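Local coordinates for protein mandelate racemase/muconate lactonizing enzyme/Enolase superfamily (Rhodobacter sphaeroides, PDB 2HZG) that is of unknown specific function but belongs to the enolase superfamily, with an N-terminal domain, a beta/alpha-barrel domain and a sodium ion bound in the barrel, at residues A138-G143 with A162-G167; A210-L215 with A239-R244; P216-A221 with A246-A251; G222-E227 with I271-I276. All blocks are in the same frame, centred on the assembly; numbering follows the deposited sequence. Where two conformers were deposited one is given.

How the interactions relate
All four contacts belong to the beta/alpha barrel, but at different depths. Interactions 1 and 4 are buried among its strands and meet where K165 makes a salt bridge to E227, a sodium ligand. Interaction 1 joins adjacent strands by backbone bonds. Interaction 4 joins two strands across a third by aromatic packing and a polar cluster. Interactions 2 and 3 lie farther out. Interaction 2 is apolar packing between two helical segments, bordered by an exposed arginine. Interaction 3 ties a helix to the loop before strand 249-252 mainly through one carboxylate. L215 of interaction 2 packs on V248 of interaction 3, and interaction 3 shares backbone bonds with interaction 4.

Interaction 1 (A138-G143 with A162-G167); sequences ASLLFG and AAVKFG
NZ of K165 is gripped by three side chains: salt bridges to E227 and E329 and a hydrogen bond with Y137. K165 stands on strand 163-167, a neighbour of strand 135-141 in the parallel sheet of the beta/alpha barrel. The two strands and helix 146-158 form a beta-alpha-beta unit. CG of K165 is anti to the backbone N, and a bend at chi3 (84°) brings CE to 3.5 Å from OG of S139. The hydroxyl itself is hydrogen-bonded to E329 and so helps place that carboxylate from the second shell. The two carboxylates on NZ would probably keep the lysine charged.

Five backbone hydrogen bonds join the segments. The straightest runs from K165 N to A138 O, 2.8 Å, at 172°. L140 N then bonds to K165 O at 2.9 Å, so the two strands exchange bonds about K165. The last bond, F142 N to G167 O, lies just past the end of strand 135-141.

A138, L140, V164 and F166 share the face opposite S139 and K165; V164 and F166 pack on helices 146-158 and 176-190. CD1 of L140 meets CG1 of V164 at 3.9 Å, the two side chains crossing obliquely. The ring edge of F166 brings CD1 to 3.4 Å from L141 O. CB of F166 sits over the centre of the F142 ring, 6° off its normal, and lies 3.5 Å from CZ of F142.

Interaction 2 (A210-L215 with A239-R244); sequences AAAARL and AALAGR
L241 reaches from the end of helix 235-242 to A211 and A212 of helix 208-212, joining two outer helical elements of the beta/alpha barrel. Its CG is anti to the backbone N (chi1 -167°). The second torsion, 62°, turns CD1 onto the other segment. There CD1 touches three residues. It lies 3.5 Å from the backbone N of A212, 3.8 Å from CB of A211 and 3.9 Å from CD1 of L215. CD2 also leans on CB of A211. The small alanine side chains let the leucine branch come close to the helix backbone at A212.

L215 closes a type I turn that begins at A212 and leads into helix 215-220. Its CG is anti to the carbonyl carbon, and its side chain crosses that of L241 obliquely. CD1 of L215 also meets CB of R244 at 3.8 Å, the two chains crossing at about a right angle. So L215 packs on both partners, and the methyl ends form a small apolar core.

R244 borders this core at the exposed side. Its chain bends at chi2 (-70°) and again at chi3, which folds the guanidinium back over A212. Its charge is paired with E209 of helix 208-212. No hydrogen bond crosses between the segments themselves. R214 turns elsewhere: its NH1 donates to A210 O, while D179 and G174 hold the rest of its guanidinium. CB of A212 lies over one face of the R244 guanidinium, 3.5 Å from NH2.

Interaction 3 (P216-A221 with A246-A251); sequences PTLDAA and ARVRIA
D219 of helix 215-220 fastens an outer element of the beta/alpha barrel to the loop that leads into strand 249-252. Its carboxylate is the tight part of the contact. The two oxygens take two successive backbone N-H groups. OD2 accepts from R247 N at 2.8 Å, nearly straight at 170°. OD1 accepts from V248 N, also at 2.8 Å. Each oxygen uses its syn lone pair, so the carboxylate faces the loop with both. CG of D219 is anti to the carbonyl carbon (chi1 -82°), which carries the group across to the loop. A246 closes in at one end, its CB 3.5 Å from OD2 of D219.

Deeper in, the packing is apolar. CG1 of V248 sits between its own backbone N and carbonyl carbon (chi1 63°). It meets CB of L218 at 4.1 Å. Both residues also touch L226 of strand 225-227, the next layer inward.

The solvent side is looser. R247 is exposed, and its chain bends at chi3 to pass the end of the aspartate. The guanidinium lies with one face toward CB of D219. The opposite charges are near but make no salt bridge: OD2 of D219 lies well out of the guanidinium plane. Instead, NH2 of R247 donates to the backbone O of D219 at 3.1 Å, in the carbonyl plane and on a lone pair.

Interaction 4 (G222-E227 with I271-I276); sequences GVLWLE and IGFIQI. With NA (sodium ion), chain C.
W225 and E227 of strand 225-227 meet F273 and Q275 of strand 273-276 inside the beta/alpha barrel. The side chains of W225 and F273 cross at about a right angle, but their ring planes are only 48° apart. CE3 of W225 sits over the centre of the F273 ring, 3.7 Å from its CG. CG of W225 takes the crowded position between backbone N and carbonyl carbon (chi1 78°).

Q275 meets the indole tip to tip, its amide nearly perpendicular to the ring, with NE2 above the indole plane toward its rim, 3.2 Å from CZ2 of W225. The same NE2 gives a weak bond to OE1 of E227 at 2.9 Å. NE1 of W225 donates to that oxygen too, at 3.0 Å, on its anti lone pair. K165 adds a salt bridge, so three donors fix OE1. This probably stabilises the negative charge and sets the carboxylate's rotation. OE2 then binds the sodium ion at 2.3 Å, with D199, E254 and three waters.

Strand 249-252 runs between the two strands, and its A251 touches W225, F273 and Q275. Beyond, F273 leans on strand 300-303, W225 and L224 on strand 195-199. I271 and I274 touch helix 259-268.

Interaction 1 (A138-G143 with A162-G167)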
loop_
_atom_site.group_PDB
_atom_site.type_symbol
_atom_site.label_atom_id
_atom_site.label_comp_id
_atom_site.label_asym_id
_atom_site.label_seq_id
_atom_site.Cartn_x
_atom_site.Cartn_y
_atom_site.Cartn_z
ATOM N N ALA A 138 -22.902 -7.151 -16.556
ATOM C CA ALA A 138 -23.571 -6.431 -15.498
ATOM C C ALA A 138 -22.901 -6.775 -14.184
ATOM O O ALA A 138 -22.859 -7.946 -13.796
ATOM C CB ALA A 138 -25.090 -6.786 -15.460
ATOM N N SER A 139 -22.377 -5.764 -13.493
ATOM C CA SER A 139 -21.638 -6.022 -12.282
ATOM C C SER A 139 -22.469 -5.657 -11.071
ATOM O O SER A 139 -22.824 -4.500 -10.882
ATOM C CB SER A 139 -20.279 -5.293 -12.278
ATOM O OG SER A 139 -19.460 -5.860 -11.276
ATOM N N LEU A 140 -22.758 -6.664 -10.252
ATOM C CA LEU A 140 -23.780 -6.563 -9.224
ATOM C C LEU A 140 -23.307 -7.139 -7.901
ATOM O O LEU A 140 -22.349 -7.882 -7.858
ATOM C CB LEU A 140 -25.054 -7.325 -9.679
ATOM C CG LEU A 140 -25.779 -6.753 -10.898
ATOM C CD1 LEU A 140 -26.843 -7.733 -11.394
ATOM C CD2 LEU A 140 -26.398 -5.406 -10.537
ATOM N N LEU A 141 -24.005 -6.825 -6.819
ATOM C CA LEU A 141 -23.715 -7.499 -5.562
ATOM C C LEU A 141 -24.676 -8.677 -5.371
ATOM O O LEU A 141 -25.850 -8.609 -5.747
ATOM C CB LEU A 141 -23.807 -6.526 -4.399
ATOM C CG LEU A 141 -22.830 -5.338 -4.460
ATOM C CD1 LEU A 141 -23.117 -4.377 -3.347
ATOM C CD2 LEU A 141 -21.344 -5.767 -4.447
ATOM N N PHE A 142 -24.174 -9.761 -4.799
ATOM C CA PHE A 142 -25.056 -10.807 -4.284
ATOM C C PHE A 142 -26.108 -10.217 -3.344
ATOM O O PHE A 142 -25.779 -9.403 -2.478
ATOM C CB PHE A 142 -24.255 -11.871 -3.509
ATOM C CG PHE A 142 -23.574 -12.874 -4.385
ATOM C CD1 PHE A 142 -24.318 -13.871 -5.025
ATOM C CD2 PHE A 142 -22.184 -12.844 -4.555
ATOM C CE1 PHE A 142 -23.711 -14.805 -5.837
ATOM C CE2 PHE A 142 -21.554 -13.794 -5.351
ATOM C CZ PHE A 142 -22.322 -14.778 -6.007
ATOM N N GLY A 143 -27.370 -10.637 -3.519
ATOM C CA GLY A 143 -28.426 -10.317 -2.571
ATOM C C GLY A 143 -28.177 -11.019 -1.251
ATOM O O GLY A 143 -27.389 -11.962 -1.182
ATOM N N ALA A 162 -25.888 -9.865 -21.510
ATOM C CA ALA A 162 -25.572 -11.235 -21.875
ATOM C C ALA A 162 -24.598 -11.895 -20.882
ATOM O O ALA A 162 -24.225 -13.067 -21.046
ATOM C CB ALA A 162 -24.966 -11.254 -23.264
ATOM N N ALA A 163 -24.162 -11.136 -19.881
ATOM C CA ALA A 163 -23.193 -11.621 -18.905
ATOM C C ALA A 163 -23.410 -10.878 -17.603
ATOM O O ALA A 163 -23.769 -9.695 -17.616
ATOM C CB ALA A 163 -21.759 -11.456 -19.414
ATOM N N VAL A 164 -23.266 -11.584 -16.478
ATOM C CA VAL A 164 -23.479 -11.002 -15.146
ATOM C C VAL A 164 -22.387 -11.484 -14.182
ATOM O O VAL A 164 -21.961 -12.647 -14.244
ATOM C CB VAL A 164 -24.882 -11.354 -14.548
ATOM C CG1 VAL A 164 -25.045 -10.771 -13.152
ATOM C CG2 VAL A 164 -26.031 -10.856 -15.446
ATOM N N LYS A 165 -21.947 -10.585 -13.300
ATOM C CA LYS A 165 -21.055 -10.942 -12.197
ATOM C C LYS A 165 -21.754 -10.571 -10.905
ATOM O O LYS A 165 -22.356 -9.511 -10.812
ATOM C CB LYS A 165 -19.720 -10.197 -12.291
ATOM C CG LYS A 165 -18.703 -10.654 -11.234
ATOM C CD LYS A 165 -17.357 -10.007 -11.467
ATOM C CE LYS A 165 -17.276 -8.623 -10.841
ATOM N NZ LYS A 165 -15.946 -7.988 -11.121
ATOM N N PHE A 166 -21.719 -11.459 -9.923
ATOM C CA PHE A 166 -22.119 -11.104 -8.574
ATOM C C PHE A 166 -20.903 -11.112 -7.661
ATOM O O PHE A 166 -20.042 -11.977 -7.774
ATOM C CB PHE A 166 -23.168 -12.073 -8.037
ATOM C CG PHE A 166 -24.501 -11.913 -8.677
ATOM C CD1 PHE A 166 -25.384 -10.965 -8.204
ATOM C CD2 PHE A 166 -24.848 -12.667 -9.798
ATOM C CE1 PHE A 166 -26.609 -10.788 -8.796
ATOM C CE2 PHE A 166 -26.085 -12.489 -10.394
ATOM C CZ PHE A 166 -26.949 -11.543 -9.900
ATOM N N GLY A 167 -20.859 -10.161 -6.742
ATOM C CA GLY A 167 -19.728 -10.050 -5.842
ATOM C C GLY A 167 -20.209 -9.830 -4.448
ATOM O O GLY A 167 -21.327 -9.354 -4.247
#

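Interaction 2 (A210-L215 with A239-R244)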
loop_
_atom_site.group_PDB
_atom_site.type_symbol
_atom_site.label_atom_id
_atom_site.label_comp_id
_atom_site.label_asym_id
_atom_site.label_seq_id
_atom_site.Cartn_x
_atom_site.Cartn_y
_atom_site.Cartn_z
ATOM N N ALA A 210 -10.698 -23.697 2.065
ATOM C CA ALA A 210 -12.049 -23.081 2.071
ATOM C C ALA A 210 -12.464 -22.615 0.668
ATOM O O ALA A 210 -13.598 -22.833 0.250
ATOM C CB ALA A 210 -12.122 -21.935 3.059
ATOM N N ALA A 211 -11.542 -21.980 -0.054
ATOM C CA ALA A 211 -11.794 -21.539 -1.427
ATOM C C ALA A 211 -11.984 -22.731 -2.363
ATOM O O ALA A 211 -12.928 -22.765 -3.181
ATOM C CB ALA A 211 -10.645 -20.649 -1.922
ATOM N N ALA A 212 -11.089 -23.713 -2.245
ATOM C CA ALA A 212 -11.132 -24.898 -3.092
ATOM C C ALA A 212 -12.462 -25.616 -2.943
ATOM O O ALA A 212 -12.940 -26.201 -3.902
ATOM C CB ALA A 212 -9.956 -25.870 -2.770
ATOM N N ALA A 213 -13.073 -25.527 -1.758
ATOM C CA ALA A 213 -14.329 -26.242 -1.470
ATOM C C ALA A 213 -15.519 -25.708 -2.303
ATOM O O ALA A 213 -16.558 -26.381 -2.432
ATOM C CB ALA A 213 -14.650 -26.173 0.039
ATOM N N ARG A 214 -15.358 -24.503 -2.857
ATOM C CA ARG A 214 -16.367 -23.885 -3.736
ATOM C C ARG A 214 -16.174 -24.240 -5.195
ATOM O O ARG A 214 -17.019 -23.933 -6.009
ATOM C CB ARG A 214 -16.334 -22.352 -3.639
ATOM C CG ARG A 214 -17.124 -21.755 -2.518
ATOM C CD ARG A 214 -16.410 -21.871 -1.152
ATOM N NE ARG A 214 -17.259 -21.334 -0.090
ATOM C CZ ARG A 214 -17.046 -21.480 1.217
ATOM N NH1 ARG A 214 -15.990 -22.157 1.662
ATOM N NH2 ARG A 214 -17.890 -20.930 2.083
ATOM N N LEU A 215 -15.057 -24.849 -5.552
ATOM C CA LEU A 215 -14.787 -25.087 -6.957
ATOM C C LEU A 215 -15.820 -25.991 -7.692
ATOM O O LEU A 215 -16.201 -25.681 -8.834
ATOM C CB LEU A 215 -13.337 -25.558 -7.182
ATOM C CG LEU A 215 -12.189 -24.573 -6.872
ATOM C CD1 LEU A 215 -10.837 -25.266 -6.997
ATOM C CD2 LEU A 215 -12.247 -23.343 -7.792
ATOM N N ALA A 239 -2.066 -19.249 -6.826
ATOM C CA ALA A 239 -1.454 -20.295 -7.631
ATOM C C ALA A 239 -1.911 -21.684 -7.164
ATOM O O ALA A 239 -2.218 -22.538 -7.986
ATOM C CB ALA A 239 0.108 -20.187 -7.590
ATOM N N ALA A 240 -1.933 -21.913 -5.854
ATOM C CA ALA A 240 -2.431 -23.201 -5.310
ATOM C C ALA A 240 -3.879 -23.485 -5.753
ATOM O O ALA A 240 -4.193 -24.582 -6.210
ATOM C CB ALA A 240 -2.312 -23.227 -3.782
ATOM N N LEU A 241 -4.752 -22.491 -5.635
ATOM C CA LEU A 241 -6.144 -22.633 -6.050
ATOM C C LEU A 241 -6.271 -22.949 -7.546
ATOM O O LEU A 241 -7.034 -23.842 -7.944
ATOM C CB LEU A 241 -6.943 -21.365 -5.703
ATOM C CG LEU A 241 -8.478 -21.486 -5.800
ATOM C CD1 LEU A 241 -9.011 -22.540 -4.822
ATOM C CD2 LEU A 241 -9.142 -20.131 -5.536
ATOM N N ALA A 242 -5.528 -22.209 -8.364
ATOM C CA ALA A 242 -5.529 -22.397 -9.805
ATOM C C ALA A 242 -5.021 -23.782 -10.229
ATOM O O ALA A 242 -5.353 -24.239 -11.312
ATOM C CB ALA A 242 -4.705 -21.302 -10.480
ATOM N N GLY A 243 -4.221 -24.434 -9.387
ATOM C CA GLY A 243 -3.659 -25.750 -9.717
ATOM C C GLY A 243 -4.537 -26.934 -9.342
ATOM O O GLY A 243 -4.152 -28.075 -9.547
ATOM N N ARG A 244 -5.718 -26.676 -8.787
ATOM C CA ARG A 244 -6.620 -27.748 -8.373
ATOM C C ARG A 244 -7.412 -28.365 -9.527
ATOM O O ARG A 244 -8.169 -29.303 -9.318
ATOM C CB ARG A 244 -7.563 -27.270 -7.266
ATOM C CG ARG A 244 -6.834 -26.655 -6.098
ATOM C CD ARG A 244 -6.057 -27.696 -5.303
ATOM N NE ARG A 244 -6.891 -28.118 -4.199
ATOM C CZ ARG A 244 -6.653 -27.852 -2.925
ATOM N NH1 ARG A 244 -5.560 -27.199 -2.558
ATOM N NH2 ARG A 244 -7.508 -28.281 -2.015
#

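Interaction 3 (P216-A221 with A246-A251)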
loop_
_atom_site.group_PDB
_atom_site.type_symbol
_atom_site.label_atom_id
_atom_site.label_comp_id
_atom_site.label_asym_id
_atom_site.label_seq_id
_atom_site.Cartn_x
_atom_site.Cartn_y
_atom_site.Cartn_z
ATOM N N PRO A 216 -16.244 -27.116 -7.071
ATOM C CA PRO A 216 -17.312 -27.900 -7.734
ATOM C C PRO A 216 -18.600 -27.115 -7.991
ATOM O O PRO A 216 -19.184 -27.256 -9.048
ATOM C CB PRO A 216 -17.571 -29.051 -6.752
ATOM C CG PRO A 216 -16.245 -29.196 -6.018
ATOM C CD PRO A 216 -15.765 -27.783 -5.836
ATOM N N THR A 217 -19.032 -26.323 -7.023
ATOM C CA THR A 217 -20.238 -25.518 -7.150
ATOM C C THR A 217 -20.084 -24.516 -8.298
ATOM O O THR A 217 -20.976 -24.371 -9.125
ATOM C CB THR A 217 -20.498 -24.726 -5.866
ATOM O OG1 THR A 217 -20.574 -25.634 -4.753
ATOM C CG2 THR A 217 -21.784 -23.923 -5.978
ATOM N N LEU A 218 -18.954 -23.820 -8.328
ATOM C CA LEU A 218 -18.679 -22.853 -9.397
ATOM C C LEU A 218 -18.697 -23.547 -10.766
ATOM O O LEU A 218 -19.260 -23.020 -11.728
ATOM C CB LEU A 218 -17.339 -22.154 -9.167
ATOM C CG LEU A 218 -17.254 -21.216 -7.957
ATOM C CD1 LEU A 218 -15.789 -21.008 -7.520
ATOM C CD2 LEU A 218 -17.949 -19.860 -8.229
ATOM N N ASP A 219 -18.094 -24.728 -10.855
ATOM C CA ASP A 219 -18.072 -25.458 -12.127
ATOM C C ASP A 219 -19.473 -25.973 -12.505
ATOM O O ASP A 219 -19.847 -25.925 -13.669
ATOM C CB ASP A 219 -17.037 -26.591 -12.129
ATOM C CG ASP A 219 -15.605 -26.100 -12.430
ATOM O OD1 ASP A 219 -15.401 -24.892 -12.751
ATOM O OD2 ASP A 219 -14.669 -26.934 -12.331
ATOM N N ALA A 220 -20.250 -26.417 -11.514
ATOM C CA ALA A 220 -21.620 -26.894 -11.763
ATOM C C ALA A 220 -22.509 -25.762 -12.322
ATOM O O ALA A 220 -23.375 -26.002 -13.164
ATOM C CB ALA A 220 -22.229 -27.506 -10.482
ATOM N N ALA A 221 -22.277 -24.533 -11.856
ATOM C CA ALA A 221 -22.990 -23.350 -12.349
ATOM C C ALA A 221 -22.382 -22.769 -13.627
ATOM O O ALA A 221 -22.871 -21.770 -14.148
ATOM C CB ALA A 221 -23.063 -22.285 -11.257
ATOM N N ALA A 246 -9.887 -27.141 -11.577
ATOM C CA ALA A 246 -11.257 -26.702 -11.887
ATOM C C ALA A 246 -11.318 -26.021 -13.255
ATOM O O ALA A 246 -10.296 -25.602 -13.791
ATOM C CB ALA A 246 -11.785 -25.784 -10.797
ATOM N N ARG A 247 -12.514 -25.922 -13.836
ATOM C CA ARG A 247 -12.654 -25.215 -15.114
ATOM C C ARG A 247 -12.701 -23.693 -14.891
ATOM O O ARG A 247 -12.148 -22.944 -15.676
ATOM C CB ARG A 247 -13.903 -25.657 -15.886
ATOM C CG ARG A 247 -13.943 -27.162 -16.274
ATOM C CD ARG A 247 -15.047 -27.429 -17.334
ATOM N NE ARG A 247 -16.156 -26.502 -17.122
ATOM C CZ ARG A 247 -17.237 -26.762 -16.386
ATOM N NH1 ARG A 247 -17.383 -27.964 -15.817
ATOM N NH2 ARG A 247 -18.177 -25.813 -16.231
ATOM N N VAL A 248 -13.387 -23.265 -13.832
ATOM C CA VAL A 248 -13.452 -21.853 -13.460
ATOM C C VAL A 248 -12.025 -21.316 -13.334
ATOM O O VAL A 248 -11.155 -21.938 -12.701
ATOM C CB VAL A 248 -14.278 -21.634 -12.159
ATOM C CG1 VAL A 248 -13.636 -22.334 -10.952
ATOM C CG2 VAL A 248 -14.509 -20.138 -11.876
ATOM N N ARG A 249 -11.784 -20.170 -13.950
ATOM C CA ARG A 249 -10.466 -19.555 -13.894
ATOM C C ARG A 249 -10.394 -18.552 -12.759
ATOM O O ARG A 249 -11.427 -18.149 -12.229
ATOM C CB ARG A 249 -10.134 -18.937 -15.256
ATOM C CG ARG A 249 -9.987 -20.042 -16.315
ATOM C CD ARG A 249 -10.064 -19.481 -17.710
ATOM N NE ARG A 249 -8.834 -18.772 -18.060
ATOM C CZ ARG A 249 -8.652 -18.095 -19.189
ATOM N NH1 ARG A 249 -9.633 -18.010 -20.085
ATOM N NH2 ARG A 249 -7.489 -17.492 -19.411
ATOM N N ILE A 250 -9.179 -18.178 -12.361
ATOM C CA ILE A 250 -9.010 -17.220 -11.269
ATOM C C ILE A 250 -8.775 -15.827 -11.866
ATOM O O ILE A 250 -8.095 -15.680 -12.883
ATOM C CB ILE A 250 -7.865 -17.633 -10.268
ATOM C CG1 ILE A 250 -8.014 -19.099 -9.798
ATOM C CG2 ILE A 250 -7.799 -16.672 -9.063
ATOM C CD1 ILE A 250 -9.416 -19.532 -9.344
ATOM N N ALA A 251 -9.389 -14.829 -11.253
ATOM C CA ALA A 251 -9.232 -13.444 -11.696
ATOM C C ALA A 251 -8.859 -12.579 -10.519
ATOM O O ALA A 251 -9.208 -12.885 -9.378
ATOM C CB ALA A 251 -10.534 -12.926 -12.346
#

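Interaction 4 (G222-E227 with I271-I276)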
loop_
_atom_site.group_PDB
_atom_site.type_symbol
_atom_site.label_atom_id
_atom_site.label_comp_id
_atom_site.label_asym_id
_atom_site.label_seq_id
_atom_site.Cartn_x
_atom_site.Cartn_y
_atom_site.Cartn_z
ATOM N N GLY A 222 -21.307 -23.384 -14.111
ATOM C CA GLY A 222 -20.644 -22.974 -15.353
ATOM C C GLY A 222 -20.012 -21.591 -15.248
ATOM O O GLY A 222 -19.964 -20.849 -16.231
ATOM N N VAL A 223 -19.531 -21.252 -14.055
ATOM C CA VAL A 223 -18.908 -19.944 -13.799
ATOM C C VAL A 223 -17.586 -19.763 -14.570
ATOM O O VAL A 223 -16.710 -20.649 -14.587
ATOM C CB VAL A 223 -18.746 -19.690 -12.278
ATOM C CG1 VAL A 223 -18.025 -18.354 -11.995
ATOM C CG2 VAL A 223 -20.115 -19.698 -11.592
ATOM N N LEU A 224 -17.461 -18.616 -15.227
ATOM C CA LEU A 224 -16.276 -18.301 -16.029
ATOM C C LEU A 224 -15.022 -18.038 -15.172
ATOM O O LEU A 224 -13.947 -18.566 -15.456
ATOM C CB LEU A 224 -16.565 -17.102 -16.949
ATOM C CG LEU A 224 -15.426 -16.541 -17.818
ATOM C CD1 LEU A 224 -14.990 -17.558 -18.875
ATOM C CD2 LEU A 224 -15.823 -15.195 -18.464
ATOM N N TRP A 225 -15.158 -17.192 -14.147
ATOM C CA TRP A 225 -14.031 -16.893 -13.302
ATOM C C TRP A 225 -14.457 -16.664 -11.869
ATOM O O TRP A 225 -15.620 -16.327 -11.577
ATOM C CB TRP A 225 -13.179 -15.712 -13.841
ATOM C CG TRP A 225 -13.738 -14.292 -13.610
ATOM C CD1 TRP A 225 -14.079 -13.703 -12.409
ATOM C CD2 TRP A 225 -13.959 -13.287 -14.617
ATOM N NE1 TRP A 225 -14.515 -12.399 -12.625
ATOM C CE2 TRP A 225 -14.443 -12.129 -13.967
ATOM C CE3 TRP A 225 -13.792 -13.261 -16.009
ATOM C CZ2 TRP A 225 -14.774 -10.960 -14.668
ATOM C CZ3 TRP A 225 -14.110 -12.109 -16.695
ATOM C CH2 TRP A 225 -14.591 -10.968 -16.021
ATOM N N LEU A 226 -13.490 -16.872 -10.987
ATOM C CA LEU A 226 -13.619 -16.625 -9.570
ATOM C C LEU A 226 -12.642 -15.518 -9.267
ATOM O O LEU A 226 -11.440 -15.679 -9.435
ATOM C CB LEU A 226 -13.268 -17.892 -8.777
ATOM C CG LEU A 226 -13.177 -17.708 -7.258
ATOM C CD1 LEU A 226 -14.546 -17.302 -6.676
ATOM C CD2 LEU A 226 -12.601 -18.990 -6.610
ATOM N N GLU A 227 -13.174 -14.387 -8.817
ATOM C CA GLU A 227 -12.417 -13.147 -8.683
ATOM C C GLU A 227 -12.030 -12.883 -7.226
ATOM O O GLU A 227 -12.829 -13.093 -6.311
ATOM C CB GLU A 227 -13.258 -12.007 -9.267
ATOM C CG GLU A 227 -12.708 -10.610 -9.102
ATOM C CD GLU A 227 -13.521 -9.585 -9.872
ATOM O OE1 GLU A 227 -14.174 -9.938 -10.880
ATOM O OE2 GLU A 227 -13.469 -8.400 -9.487
ATOM N N ILE A 271 -3.351 -16.391 -12.578
ATOM C CA ILE A 271 -4.658 -15.859 -12.963
ATOM C C ILE A 271 -4.859 -15.938 -14.478
ATOM O O ILE A 271 -3.901 -15.838 -15.253
ATOM C CB ILE A 271 -4.886 -14.399 -12.490
ATOM C CG1 ILE A 271 -3.681 -13.513 -12.867
ATOM C CG2 ILE A 271 -5.186 -14.367 -10.992
ATOM C CD1 ILE A 271 -4.058 -12.011 -13.085
ATOM N N GLY A 272 -6.117 -16.113 -14.878
ATOM C CA GLY A 272 -6.503 -16.051 -16.274
ATOM C C GLY A 272 -6.981 -14.687 -16.724
ATOM O O GLY A 272 -7.025 -14.422 -17.924
ATOM N N PHE A 273 -7.348 -13.824 -15.772
ATOM C CA PHE A 273 -7.867 -12.487 -16.069
ATOM C C PHE A 273 -7.216 -11.489 -15.128
ATOM O O PHE A 273 -7.282 -11.660 -13.921
ATOM C CB PHE A 273 -9.413 -12.406 -15.892
ATOM C CG PHE A 273 -10.178 -13.349 -16.798
ATOM C CD1 PHE A 273 -10.666 -12.905 -18.037
ATOM C CD2 PHE A 273 -10.383 -14.679 -16.431
ATOM C CE1 PHE A 273 -11.365 -13.779 -18.890
ATOM C CE2 PHE A 273 -11.075 -15.570 -17.277
ATOM C CZ PHE A 273 -11.564 -15.119 -18.504
ATOM N N ILE A 274 -6.592 -10.461 -15.690
ATOM C CA ILE A 274 -6.063 -9.352 -14.886
ATOM C C ILE A 274 -7.051 -8.191 -14.990
ATOM O O ILE A 274 -7.516 -7.853 -16.078
ATOM C CB ILE A 274 -4.597 -8.966 -15.297
ATOM C CG1 ILE A 274 -3.994 -7.905 -14.348
ATOM C CG2 ILE A 274 -4.525 -8.457 -16.763
ATOM C CD1 ILE A 274 -3.555 -8.428 -12.971
ATOM N N GLN A 275 -7.403 -7.623 -13.845
ATOM C CA GLN A 275 -8.477 -6.652 -13.754
ATOM C C GLN A 275 -7.940 -5.433 -13.052
ATOM O O GLN A 275 -7.482 -5.499 -11.909
ATOM C CB GLN A 275 -9.680 -7.221 -12.994
ATOM C CG GLN A 275 -10.143 -8.584 -13.513
ATOM C CD GLN A 275 -11.127 -9.261 -12.585
ATOM O OE1 GLN A 275 -10.833 -9.493 -11.406
ATOM N NE2 GLN A 275 -12.297 -9.603 -13.112
ATOM N N ILE A 276 -8.003 -4.304 -13.738
ATOM C CA ILE A 276 -7.288 -3.121 -13.269
ATOM C C ILE A 276 -8.217 -1.931 -13.104
ATOM O O ILE A 276 -9.010 -1.613 -13.981
ATOM C CB ILE A 276 -6.122 -2.742 -14.224
ATOM C CG1 ILE A 276 -5.121 -3.908 -14.351
ATOM C CG2 ILE A 276 -5.487 -1.393 -13.809
ATOM C CD1 ILE A 276 -4.365 -4.260 -13.068
HETATM NA NA NA C . -14.205 -7.022 -7.740
HETATM O O HOH W 1 -14.629 -5.123 -6.233
HETATM O O HOH W 2 -13.277 -8.140 -5.294
HETATM O O HOH W 3 -15.938 -5.758 -9.153
#